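Local structure of uncharacterized protein (Bacillus thuringiensis serovar kurstaki, 4XHO) at residues A[23-28]-A[403-408]; A[33-38]-A[396-401]; A[234-239]-A[368-373]; A[276-281]-A[332-337]. The protein is uncharacterised but binds ATP with magnesium and is probably an actin-like, filament-forming ATPase of the ParM kind. The protein carries 2 engineered substitutions. All coordinates share one frame; numbering follows the deposited sequence.

Contact 1 (A[23-28]-A[403-408]); sequences KISFLN and TSRSYL. With ATP (adenosine-5'-triphosphate), chain B.
Ser25 and Ser404 meet hydroxyl to hydroxyl where strand 21-27 packs on helix 402-415, the two segment axes coming within 7.1 Å at an angle of 39°. Ser25 OG and Ser404 OG are 2.7 Å apart and hydrogen-bonded, in a direction that remains open. Ser25 OG also bonds to Ser35 OG of the next strand and Ser404 OG to Tyr401 O, making a short polar chain in a buried place. With chi1 at -61°, Ser25 turns OG anti to its carbonyl carbon and beside its own N, where it also rests 3.5 Å from Arg405 CG. The guanidinium of Arg405 goes elsewhere, to a salt bridge with Asp212.

The apolar part belongs to Leu408. Its CD2 packs 3.6 Å from Ser25 C, against strand backbone, while CD1 lies 4.5 Å from Leu27 CG.

The ionic part is Lys23, on a strand consistent with the phosphate 1 region of actin-like proteins. Its bent chain carries NZ to 2.7 Å from ATP O1A; a bond to Ala400 O is doubtfully short, and the Tyr401 ring makes a cation-pi interaction with this lysine.

The buried hydroxyls are satisfied by one another and by Tyr401 O, beside a lysine that probably offsets phosphate charge.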
# COMPACT_ATOMS: atom_id res chain seq x y z
N LYS A 23 3.80 0.09 2.06
CA LYS A 23 3.95 0.19 0.61
C LYS A 23 5.10 1.11 0.18
O LYS A 23 5.33 2.17 0.78
CB LYS A 23 2.66 0.67 -0.02
CG LYS A 23 1.44 -0.12 0.43
CD LYS A 23 0.35 -0.03 -0.62
CE LYS A 23 -0.91 0.53 -0.02
NZ LYS A 23 -1.89 0.78 -1.08
N ILE A 24 5.80 0.69 -0.87
CA ILE A 24 6.88 1.48 -1.45
C ILE A 24 6.75 1.58 -2.98
O ILE A 24 6.46 0.59 -3.66
CB ILE A 24 8.24 0.88 -1.08
CG1 ILE A 24 9.38 1.73 -1.64
CG2 ILE A 24 8.35 -0.53 -1.58
CD1 ILE A 24 10.77 1.20 -1.26
N SER A 25 6.92 2.78 -3.51
CA SER A 25 7.12 2.98 -4.96
C SER A 25 8.49 3.62 -5.14
O SER A 25 8.82 4.57 -4.44
CB SER A 25 6.03 3.86 -5.57
OG SER A 25 4.74 3.28 -5.42
N PHE A 26 9.31 3.08 -6.04
CA PHE A 26 10.68 3.56 -6.24
C PHE A 26 11.06 3.49 -7.72
O PHE A 26 10.45 2.75 -8.49
CB PHE A 26 11.67 2.72 -5.41
CG PHE A 26 11.75 1.28 -5.85
CD1 PHE A 26 10.78 0.36 -5.46
CD2 PHE A 26 12.77 0.85 -6.68
CE1 PHE A 26 10.84 -0.96 -5.88
CE2 PHE A 26 12.83 -0.46 -7.11
CZ PHE A 26 11.86 -1.37 -6.72
N LEU A 27 12.09 4.24 -8.10
CA LEU A 27 12.65 4.14 -9.44
C LEU A 27 13.61 2.98 -9.57
O LEU A 27 14.63 2.94 -8.89
CB LEU A 27 13.40 5.41 -9.80
CG LEU A 27 12.56 6.65 -9.99
CD1 LEU A 27 13.46 7.73 -10.50
CD2 LEU A 27 11.45 6.36 -10.96
N ASN A 28 13.31 2.04 -10.46
CA ASN A 28 14.28 0.99 -10.74
C ASN A 28 15.39 1.51 -11.65
O ASN A 28 15.47 2.69 -11.95
CB ASN A 28 13.60 -0.24 -11.35
CG ASN A 28 12.78 0.08 -12.59
OD1 ASN A 28 13.11 1.00 -13.35
ND2 ASN A 28 11.72 -0.68 -12.80
N THR A 403 -0.95 6.75 -3.38
CA THR A 403 -0.22 7.54 -2.40
C THR A 403 1.32 7.33 -2.43
O THR A 403 2.08 8.30 -2.32
CB THR A 403 -0.74 7.24 -1.00
OG1 THR A 403 -2.13 7.56 -0.95
CG2 THR A 403 0.02 8.05 0.06
N SER A 404 1.81 6.09 -2.54
CA SER A 404 3.26 5.91 -2.55
C SER A 404 3.79 6.55 -3.82
O SER A 404 4.79 7.28 -3.79
CB SER A 404 3.67 4.44 -2.44
OG SER A 404 2.97 3.60 -3.34
N ARG A 405 3.10 6.31 -4.93
CA ARG A 405 3.46 6.95 -6.19
C ARG A 405 3.52 8.48 -6.08
O ARG A 405 4.45 9.10 -6.62
CB ARG A 405 2.49 6.51 -7.29
CG ARG A 405 2.69 5.05 -7.70
CD ARG A 405 1.55 4.52 -8.57
NE ARG A 405 1.51 5.26 -9.83
CZ ARG A 405 2.30 4.99 -10.86
NH1 ARG A 405 3.14 3.98 -10.79
NH2 ARG A 405 2.23 5.71 -11.97
N SER A 406 2.57 9.10 -5.38
CA SER A 406 2.60 10.55 -5.22
C SER A 406 3.84 11.02 -4.47
O SER A 406 4.52 12.00 -4.86
CB SER A 406 1.35 11.04 -4.51
OG SER A 406 0.26 11.12 -5.41
N TYR A 407 4.13 10.32 -3.38
CA TYR A 407 5.31 10.61 -2.59
C TYR A 407 6.58 10.46 -3.43
O TYR A 407 7.49 11.26 -3.31
CB TYR A 407 5.37 9.69 -1.39
CG TYR A 407 4.26 9.85 -0.38
CD1 TYR A 407 3.35 10.91 -0.44
CD2 TYR A 407 4.12 8.93 0.65
CE1 TYR A 407 2.34 11.04 0.51
CE2 TYR A 407 3.12 9.04 1.59
CZ TYR A 407 2.24 10.09 1.52
OH TYR A 407 1.28 10.16 2.48
N LEU A 408 6.63 9.43 -4.27
CA LEU A 408 7.81 9.14 -5.07
C LEU A 408 8.04 10.25 -6.08
O LEU A 408 9.16 10.74 -6.26
CB LEU A 408 7.67 7.79 -5.80
CG LEU A 408 8.68 7.52 -6.91
CD1 LEU A 408 10.08 7.47 -6.34
CD2 LEU A 408 8.36 6.21 -7.66
PG ATP B . -5.10 0.71 4.49
O1G ATP B . -6.03 0.04 5.48
O2G ATP B . -3.64 0.72 4.89
O3G ATP B . -5.62 2.01 3.92
PB ATP B . -3.98 -0.52 2.15
O1B ATP B . -3.07 -1.62 2.62
O2B ATP B . -3.46 0.82 1.67
O3B ATP B . -5.15 -0.27 3.22
PA ATP B . -4.89 -1.08 -0.48
O1A ATP B . -3.49 -1.45 -0.94
O2A ATP B . -5.44 0.28 -0.78
O3A ATP B . -4.99 -1.23 1.11
O5' ATP B . -5.95 -2.18 -0.97
C5' ATP B . -7.28 -2.14 -0.49
C4' ATP B . -8.01 -3.37 -1.00
O4' ATP B . -7.93 -3.49 -2.43
C3' ATP B . -7.35 -4.61 -0.41
O3' ATP B . -8.38 -5.51 0.02
C2' ATP B . -6.57 -5.18 -1.58
O2' ATP B . -6.34 -6.58 -1.42
C1' ATP B . -7.45 -4.80 -2.75
N9 ATP B . -6.77 -4.77 -4.05
C8 ATP B . -5.57 -4.22 -4.32
N7 ATP B . -5.25 -4.35 -5.63
C5 ATP B . -6.26 -5.01 -6.22
C6 ATP B . -6.55 -5.48 -7.60
N6 ATP B . -5.68 -5.27 -8.60
N1 ATP B . -7.71 -6.13 -7.80
C2 ATP B . -8.58 -6.34 -6.79
N3 ATP B . -8.39 -5.94 -5.52
C4 ATP B . -7.26 -5.29 -5.18

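Contact 2 (A[33-38]-A[396-401]); sequences IESFAI and IQESAY
The turn leading into helix 402-415 ends at the N-cap residue Tyr401, whose ring is laid against strand 33-45 beside the nucleotide cleft. Ser35 supplies the main contact: its CB stands over one face of the ring, 3.5 Å from the centroid and 15° off the normal, a CH-pi interaction displaced toward the CG and CD1 side of the rim. Chi1 of -72° sets Tyr401 CG anti to the carbonyl carbon, and the ring then runs on along the strand past Phe36 to Ala37. There the hydroxyl reaches backbone without a hydrogen bond across the contact: Tyr401 OH lies 3.2 Å from Ala37 N, which is near the ring plane but poorly angled, and 3.5 Å from Ala37 CB. Glu398, bent at chi2, brings OE1 to 3.5 Å from Ser35 OG, whose stronger polar partner is Ser25; the same carboxylate oxygen forms a long, weak ion pair with Arg405.

Phe36 and Glu34 turn the other way, Phe36 onto Val136 and Glu34 into a salt bridge with Arg140. Strand 33-45 is therefore covered by helix 123-140 on one side and by the Tyr401 turn on the other, and lies between strands 21-27 and 88-93 in the sheet.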
# COMPACT_ATOMS: atom_id res chain seq x y z
N ILE A 33 8.73 3.38 -12.31
CA ILE A 33 8.18 3.11 -11.00
C ILE A 33 7.96 1.62 -10.83
O ILE A 33 7.46 0.94 -11.72
CB ILE A 33 6.87 3.88 -10.76
CG1 ILE A 33 7.12 5.39 -10.95
CG2 ILE A 33 6.32 3.55 -9.39
CD1 ILE A 33 5.98 6.30 -10.51
N GLU A 34 8.37 1.10 -9.68
CA GLU A 34 8.18 -0.29 -9.33
C GLU A 34 7.59 -0.24 -7.93
O GLU A 34 8.07 0.51 -7.07
CB GLU A 34 9.51 -1.07 -9.39
CG GLU A 34 9.46 -2.57 -9.10
CD GLU A 34 10.70 -3.32 -9.66
OE1 GLU A 34 11.26 -2.87 -10.68
OE2 GLU A 34 11.11 -4.35 -9.08
N SER A 35 6.52 -0.98 -7.70
CA SER A 35 5.86 -0.88 -6.43
C SER A 35 5.68 -2.26 -5.81
O SER A 35 5.51 -3.24 -6.53
CB SER A 35 4.52 -0.17 -6.58
OG SER A 35 4.69 1.13 -7.10
N PHE A 36 5.72 -2.32 -4.48
CA PHE A 36 5.40 -3.56 -3.77
C PHE A 36 5.08 -3.26 -2.31
O PHE A 36 5.37 -2.17 -1.81
CB PHE A 36 6.55 -4.58 -3.90
CG PHE A 36 7.85 -4.18 -3.23
CD1 PHE A 36 8.06 -4.41 -1.88
CD2 PHE A 36 8.88 -3.63 -3.97
CE1 PHE A 36 9.26 -4.06 -1.26
CE2 PHE A 36 10.08 -3.28 -3.36
CZ PHE A 36 10.26 -3.50 -2.00
N ALA A 37 4.47 -4.24 -1.63
CA ALA A 37 4.03 -4.06 -0.25
C ALA A 37 4.47 -5.18 0.68
O ALA A 37 4.36 -6.37 0.36
CB ALA A 37 2.53 -3.91 -0.20
N ILE A 38 4.95 -4.80 1.85
CA ILE A 38 5.29 -5.74 2.88
C ILE A 38 4.29 -5.65 4.04
O ILE A 38 4.15 -4.59 4.65
CB ILE A 38 6.72 -5.49 3.42
CG1 ILE A 38 7.74 -5.58 2.27
CG2 ILE A 38 7.04 -6.46 4.55
CD1 ILE A 38 9.19 -5.47 2.71
N ILE A 396 -5.64 2.73 -13.99
CA ILE A 396 -6.33 2.23 -12.82
C ILE A 396 -5.57 1.11 -12.11
O ILE A 396 -5.70 0.97 -10.90
CB ILE A 396 -7.75 1.73 -13.17
CG1 ILE A 396 -8.43 2.71 -14.12
CG2 ILE A 396 -8.60 1.59 -11.92
CD1 ILE A 396 -8.75 2.11 -15.48
N GLN A 397 -4.76 0.33 -12.84
CA GLN A 397 -4.06 -0.81 -12.22
C GLN A 397 -3.12 -0.35 -11.11
O GLN A 397 -2.85 -1.10 -10.17
CB GLN A 397 -3.25 -1.63 -13.24
CG GLN A 397 -4.02 -2.22 -14.39
CD GLN A 397 -4.13 -1.25 -15.55
OE1 GLN A 397 -4.02 -0.03 -15.36
NE2 GLN A 397 -4.33 -1.78 -16.75
N GLU A 398 -2.61 0.88 -11.22
CA GLU A 398 -1.70 1.38 -10.20
C GLU A 398 -2.45 2.18 -9.13
O GLU A 398 -1.88 3.01 -8.43
CB GLU A 398 -0.59 2.21 -10.85
CG GLU A 398 0.58 1.35 -11.40
CD GLU A 398 1.32 0.55 -10.29
OE1 GLU A 398 2.16 1.12 -9.54
OE2 GLU A 398 1.05 -0.67 -10.16
N SER A 399 -3.74 1.89 -8.98
CA SER A 399 -4.56 2.63 -8.04
C SER A 399 -4.21 2.38 -6.58
O SER A 399 -4.22 3.30 -5.78
CB SER A 399 -6.03 2.29 -8.27
OG SER A 399 -6.86 3.15 -7.53
N ALA A 400 -3.87 1.14 -6.24
CA ALA A 400 -3.49 0.83 -4.86
C ALA A 400 -2.22 1.58 -4.41
O ALA A 400 -2.11 1.96 -3.24
CB ALA A 400 -3.31 -0.67 -4.68
N TYR A 401 -1.28 1.81 -5.33
CA TYR A 401 -0.04 2.48 -5.00
C TYR A 401 -0.09 3.98 -5.21
O TYR A 401 0.95 4.63 -5.24
CB TYR A 401 1.11 1.87 -5.80
CG TYR A 401 1.41 0.50 -5.27
CD1 TYR A 401 2.17 0.36 -4.12
CD2 TYR A 401 0.86 -0.63 -5.83
CE1 TYR A 401 2.42 -0.86 -3.58
CE2 TYR A 401 1.10 -1.88 -5.28
CZ TYR A 401 1.89 -1.98 -4.16
OH TYR A 401 2.17 -3.20 -3.57

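Contact 3 (A[234-239]-A[368-373]); sequences INDLGA and IVVGGG. With ATP (adenosine-5'-triphosphate), chain B.
Asn235 turns its carboxamide across to the neighbouring strand, to the carbonyl of Ile368, so that main chain and side chain grip one oxygen. With CG anti to its own carbonyl carbon (chi1 -48°), Asn235 puts ND2 2.9 Å from Ile368 O, well above that carbonyl's plane, while Asn235 N reaches the same oxygen from the opposite face at 2.9 Å. The amide oxygen OD1 is taken by Asn244 ND2. Parallel pairing continues with Val370 N to Asn235 O at 2.8 Å and Leu237 N to Val370 O; Gly373 N bonds to Leu237 O.

Ile234, Asp236, Ile368 and Val370 share one face of the sheet. Val370 CG2 meets Ile234 CG2 at 4.1 Å, and the valine crosses the Asp236 side chain at about a right angle. Asp236 OD1 comes 3.4 Å from Gly371 CA, where no side chain intervenes and the backbone angles call for glycine. OD2 bonds to Thr403 OG1; the side chain lies about 4 Å from the magnesium ion. Asn235 and Val369 share the other face; at the strand end Leu237 CD1 slants onto Val369 CG1 at 3.7 Å.

Beyond the strands both segments turn to ATP: Ala239 N is shared between ATP O3B and O3A, and Gly372 N bonds to O2A, consistent with actin-superfamily phosphate 2 and adenosine motifs. Strand 231-237 lies between 242-248 and 366-370, and helix 337-362 covers Asn235 and Leu237.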
# COMPACT_ATOMS: atom_id res chain seq x y z
N ILE A 234 -9.54 13.74 -1.93
CA ILE A 234 -8.89 12.48 -2.27
C ILE A 234 -9.42 11.40 -1.34
O ILE A 234 -9.22 11.44 -0.12
CB ILE A 234 -7.34 12.53 -2.18
CG1 ILE A 234 -6.79 13.59 -3.12
CG2 ILE A 234 -6.74 11.20 -2.63
CD1 ILE A 234 -5.26 13.70 -3.06
N ASN A 235 -10.13 10.45 -1.92
CA ASN A 235 -10.63 9.31 -1.19
C ASN A 235 -9.77 8.10 -1.43
O ASN A 235 -9.81 7.52 -2.53
CB ASN A 235 -12.07 9.00 -1.59
CG ASN A 235 -12.95 10.22 -1.60
OD1 ASN A 235 -13.60 10.53 -0.61
ND2 ASN A 235 -12.99 10.92 -2.72
N ASP A 236 -8.98 7.72 -0.43
CA ASP A 236 -8.11 6.56 -0.57
C ASP A 236 -8.86 5.40 0.04
O ASP A 236 -8.98 5.31 1.25
CB ASP A 236 -6.75 6.79 0.09
CG ASP A 236 -5.72 5.72 -0.29
OD1 ASP A 236 -6.11 4.54 -0.44
OD2 ASP A 236 -4.52 6.04 -0.45
N LEU A 237 -9.38 4.52 -0.80
CA LEU A 237 -10.14 3.35 -0.35
C LEU A 237 -9.20 2.18 -0.02
O LEU A 237 -8.60 1.56 -0.92
CB LEU A 237 -11.17 2.96 -1.40
CG LEU A 237 -11.96 4.13 -2.07
CD1 LEU A 237 -13.12 3.63 -2.91
CD2 LEU A 237 -12.43 5.16 -1.07
N GLY A 238 -9.05 1.87 1.26
CA GLY A 238 -8.06 0.89 1.68
C GLY A 238 -8.63 -0.41 2.23
O GLY A 238 -9.86 -0.62 2.27
N ALA A 239 -7.72 -1.28 2.67
CA ALA A 239 -8.06 -2.60 3.21
C ALA A 239 -8.91 -2.52 4.49
O ALA A 239 -10.01 -3.08 4.54
CB ALA A 239 -6.81 -3.40 3.46
N ILE A 368 -11.38 12.93 -6.35
CA ILE A 368 -10.50 11.86 -6.78
C ILE A 368 -10.75 10.61 -5.92
O ILE A 368 -10.90 10.71 -4.70
CB ILE A 368 -9.01 12.26 -6.70
CG1 ILE A 368 -8.72 13.44 -7.62
CG2 ILE A 368 -8.14 11.09 -7.08
CD1 ILE A 368 -8.73 14.78 -6.95
N VAL A 369 -10.81 9.45 -6.56
CA VAL A 369 -10.97 8.18 -5.85
C VAL A 369 -9.82 7.22 -6.17
O VAL A 369 -9.62 6.88 -7.33
CB VAL A 369 -12.29 7.51 -6.20
CG1 VAL A 369 -12.55 6.38 -5.26
CG2 VAL A 369 -13.43 8.52 -6.14
N VAL A 370 -9.08 6.78 -5.15
CA VAL A 370 -7.90 5.94 -5.37
C VAL A 370 -7.87 4.79 -4.36
O VAL A 370 -8.85 4.60 -3.63
CB VAL A 370 -6.60 6.74 -5.23
CG1 VAL A 370 -6.57 7.87 -6.26
CG2 VAL A 370 -6.49 7.28 -3.82
N GLY A 371 -6.76 4.06 -4.30
CA GLY A 371 -6.61 2.95 -3.37
C GLY A 371 -7.03 1.62 -3.97
O GLY A 371 -7.59 1.54 -5.07
N GLY A 372 -6.77 0.54 -3.25
CA GLY A 372 -7.09 -0.76 -3.78
C GLY A 372 -8.58 -1.01 -3.87
O GLY A 372 -9.01 -1.86 -4.64
N GLY A 373 -9.39 -0.30 -3.09
CA GLY A 373 -10.83 -0.48 -3.11
C GLY A 373 -11.43 -0.22 -4.48
O GLY A 373 -12.43 -0.82 -4.85
PG ATP B . -5.10 0.71 4.49
O1G ATP B . -6.03 0.04 5.48
O2G ATP B . -3.64 0.72 4.89
O3G ATP B . -5.62 2.01 3.92
PB ATP B . -3.98 -0.52 2.15
O1B ATP B . -3.07 -1.62 2.62
O2B ATP B . -3.46 0.82 1.67
O3B ATP B . -5.15 -0.27 3.22
PA ATP B . -4.89 -1.08 -0.48
O1A ATP B . -3.49 -1.45 -0.94
O2A ATP B . -5.44 0.28 -0.78
O3A ATP B . -4.99 -1.23 1.11
O5' ATP B . -5.95 -2.18 -0.97
C5' ATP B . -7.28 -2.14 -0.49
C4' ATP B . -8.01 -3.37 -1.00
O4' ATP B . -7.93 -3.49 -2.43
C3' ATP B . -7.35 -4.61 -0.41
O3' ATP B . -8.38 -5.51 0.02
C2' ATP B . -6.57 -5.18 -1.58
O2' ATP B . -6.34 -6.58 -1.42
C1' ATP B . -7.45 -4.80 -2.75
N9 ATP B . -6.77 -4.77 -4.05
C8 ATP B . -5.57 -4.22 -4.32
N7 ATP B . -5.25 -4.35 -5.63
C5 ATP B . -6.26 -5.01 -6.22
C6 ATP B . -6.55 -5.48 -7.60
N6 ATP B . -5.68 -5.27 -8.60
N1 ATP B . -7.71 -6.13 -7.80
C2 ATP B . -8.58 -6.34 -6.79
N3 ATP B . -8.39 -5.94 -5.52
C4 ATP B . -7.26 -5.29 -5.18

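Contact 4 (A[276-281]-A[332-337]); sequences KERFME and VKENVT
Glu334 folds its chain over the ring of Phe279 and then turns its carboxylate toward Arg278, touching two neighbouring residues at the end of helix 265-278. Starting at CB, the first contact is Phe279 CZ at 3.5 Å, on the outer rim of the ring. CG, set anti to the carbonyl carbon (chi1 -70°), comes next and stands over the ring face, 3.7 Å from the centroid and 18° from the normal, a CH-pi contact. A bend at chi2 lifts the carboxylate off the ring, and the planes of the two groups are 84° apart. At the tip, OE2 lies 3.7 Å from Arg278 CD. It meets the aliphatic part of the arginine; the opposite charges do not touch, Arg278 NE being 4.9 Å from Glu334 OE2.

Arg278 instead sends NH2 into a salt bridge with Asp338 and brings NH1 to 3.2 Å from Asn335 O, at the edge of the guanidinium. The ring of Phe279 is also bordered by Val332, where Val332 CG1 lies 3.7 Å from Phe279 CE1, and packs edge-to-face with Trp329.

Asn335 OD1 accepts from Thr337 N at 3.1 Å and from Thr337 OG1, an Asx turn at the start of helix 337-362. A beta-hairpin, strands 326-329 and 332-335, packs here on the C-terminal end of helix 265-278 at the surface, away from the ATP cleft.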
# COMPACT_ATOMS: atom_id res chain seq x y z
N LYS A 276 -16.90 -20.69 1.70
CA LYS A 276 -16.72 -21.86 2.55
C LYS A 276 -18.06 -22.53 2.87
O LYS A 276 -18.14 -23.76 2.92
CB LYS A 276 -16.01 -21.47 3.84
CG LYS A 276 -15.42 -22.65 4.59
CD LYS A 276 -14.77 -22.18 5.87
CE LYS A 276 -14.10 -23.29 6.64
NZ LYS A 276 -13.48 -22.72 7.87
N GLU A 277 -19.11 -21.74 3.09
CA GLU A 277 -20.43 -22.33 3.30
C GLU A 277 -20.90 -23.14 2.09
O GLU A 277 -21.39 -24.26 2.26
CB GLU A 277 -21.46 -21.26 3.65
CG GLU A 277 -21.43 -20.83 5.09
CD GLU A 277 -22.50 -19.82 5.41
OE1 GLU A 277 -23.45 -19.67 4.60
OE2 GLU A 277 -22.40 -19.16 6.48
N ARG A 278 -20.76 -22.60 0.89
CA ARG A 278 -21.17 -23.34 -0.31
C ARG A 278 -20.39 -24.64 -0.51
O ARG A 278 -20.95 -25.63 -0.99
CB ARG A 278 -21.03 -22.49 -1.57
CG ARG A 278 -22.01 -22.95 -2.63
CD ARG A 278 -21.92 -22.14 -3.87
NE ARG A 278 -23.02 -21.19 -3.88
CZ ARG A 278 -23.27 -20.34 -4.86
NH1 ARG A 278 -22.50 -20.30 -5.94
NH2 ARG A 278 -24.30 -19.50 -4.74
N PHE A 279 -19.12 -24.64 -0.15
CA PHE A 279 -18.35 -25.87 -0.23
C PHE A 279 -18.79 -26.84 0.84
O PHE A 279 -18.37 -27.99 0.85
CB PHE A 279 -16.85 -25.59 -0.11
CG PHE A 279 -16.19 -25.21 -1.40
CD1 PHE A 279 -15.81 -26.18 -2.31
CD2 PHE A 279 -15.92 -23.88 -1.68
CE1 PHE A 279 -15.18 -25.83 -3.48
CE2 PHE A 279 -15.29 -23.53 -2.86
CZ PHE A 279 -14.93 -24.51 -3.76
N MET A 280 -19.65 -26.39 1.75
CA MET A 280 -20.02 -27.25 2.87
C MET A 280 -21.37 -27.95 2.69
O MET A 280 -22.06 -28.26 3.66
CB MET A 280 -19.98 -26.44 4.17
CG MET A 280 -18.57 -26.35 4.76
SD MET A 280 -17.64 -27.89 4.62
CE MET A 280 -16.19 -27.53 5.58
N GLU A 281 -21.74 -28.19 1.43
CA GLU A 281 -22.68 -29.25 1.09
C GLU A 281 -22.00 -30.13 0.06
O GLU A 281 -21.61 -29.65 -1.01
CB GLU A 281 -24.01 -28.71 0.56
CG GLU A 281 -24.68 -27.67 1.44
CD GLU A 281 -24.16 -26.28 1.17
OE1 GLU A 281 -23.00 -26.17 0.74
OE2 GLU A 281 -24.91 -25.31 1.37
N VAL A 332 -13.29 -30.71 -5.03
CA VAL A 332 -14.46 -30.00 -5.55
C VAL A 332 -14.11 -28.62 -6.12
O VAL A 332 -13.27 -27.89 -5.58
CB VAL A 332 -15.54 -29.86 -4.45
CG1 VAL A 332 -16.63 -28.90 -4.88
CG2 VAL A 332 -16.12 -31.22 -4.12
N LYS A 333 -14.77 -28.26 -7.21
CA LYS A 333 -14.54 -26.99 -7.87
C LYS A 333 -15.86 -26.23 -8.02
O LYS A 333 -16.67 -26.56 -8.87
CB LYS A 333 -13.88 -27.23 -9.23
CG LYS A 333 -13.62 -25.99 -10.06
CD LYS A 333 -13.19 -26.39 -11.46
CE LYS A 333 -13.39 -25.26 -12.46
NZ LYS A 333 -13.00 -25.67 -13.84
N GLU A 334 -16.06 -25.22 -7.19
CA GLU A 334 -17.29 -24.43 -7.24
C GLU A 334 -17.14 -23.16 -8.06
O GLU A 334 -16.09 -22.51 -8.04
CB GLU A 334 -17.76 -24.07 -5.83
CG GLU A 334 -18.28 -25.24 -5.03
CD GLU A 334 -19.72 -25.55 -5.34
OE1 GLU A 334 -20.20 -26.63 -4.94
OE2 GLU A 334 -20.38 -24.69 -5.99
N ASN A 335 -18.21 -22.81 -8.77
CA ASN A 335 -18.33 -21.49 -9.37
C ASN A 335 -18.94 -20.54 -8.35
O ASN A 335 -20.11 -20.67 -8.00
CB ASN A 335 -19.19 -21.55 -10.64
CG ASN A 335 -19.22 -20.24 -11.38
OD1 ASN A 335 -19.55 -19.19 -10.82
ND2 ASN A 335 -18.86 -20.28 -12.66
N VAL A 336 -18.15 -19.59 -7.86
CA VAL A 336 -18.63 -18.72 -6.80
C VAL A 336 -18.78 -17.27 -7.27
O VAL A 336 -18.65 -16.33 -6.49
CB VAL A 336 -17.70 -18.76 -5.55
CG1 VAL A 336 -17.66 -20.17 -4.97
CG2 VAL A 336 -16.30 -18.29 -5.89
N THR A 337 -19.10 -17.12 -8.56
CA THR A 337 -19.17 -15.80 -9.21
C THR A 337 -20.22 -14.86 -8.60
O THR A 337 -19.94 -13.69 -8.36
CB THR A 337 -19.44 -15.94 -10.72
OG1 THR A 337 -18.39 -16.70 -11.33
CG2 THR A 337 -19.53 -14.58 -11.39

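Contacts 1, 2 and 3 crowd round the nucleotide, whereas contact 4 stands apart, its centre about 30 Å from those of contacts 2 and 3. Contacts 1 and 2 have centres about 8 Å apart and share neighbouring strands 21-27 and 33-45 of the larger sheet, set against helix 402-415 and the turn before it. Contact 3, with its centre about 12 Å from that of contact 2, belongs to the five-stranded sheet, and Thr403 and Ser399 tie the C-terminal elements to it. Along the chain, contact 4 falls within the span of contact 3, and contact 3 within those of contacts 2 and 1. C-terminal residues thus join both sheets around ATP, consistent with an actin-like fold.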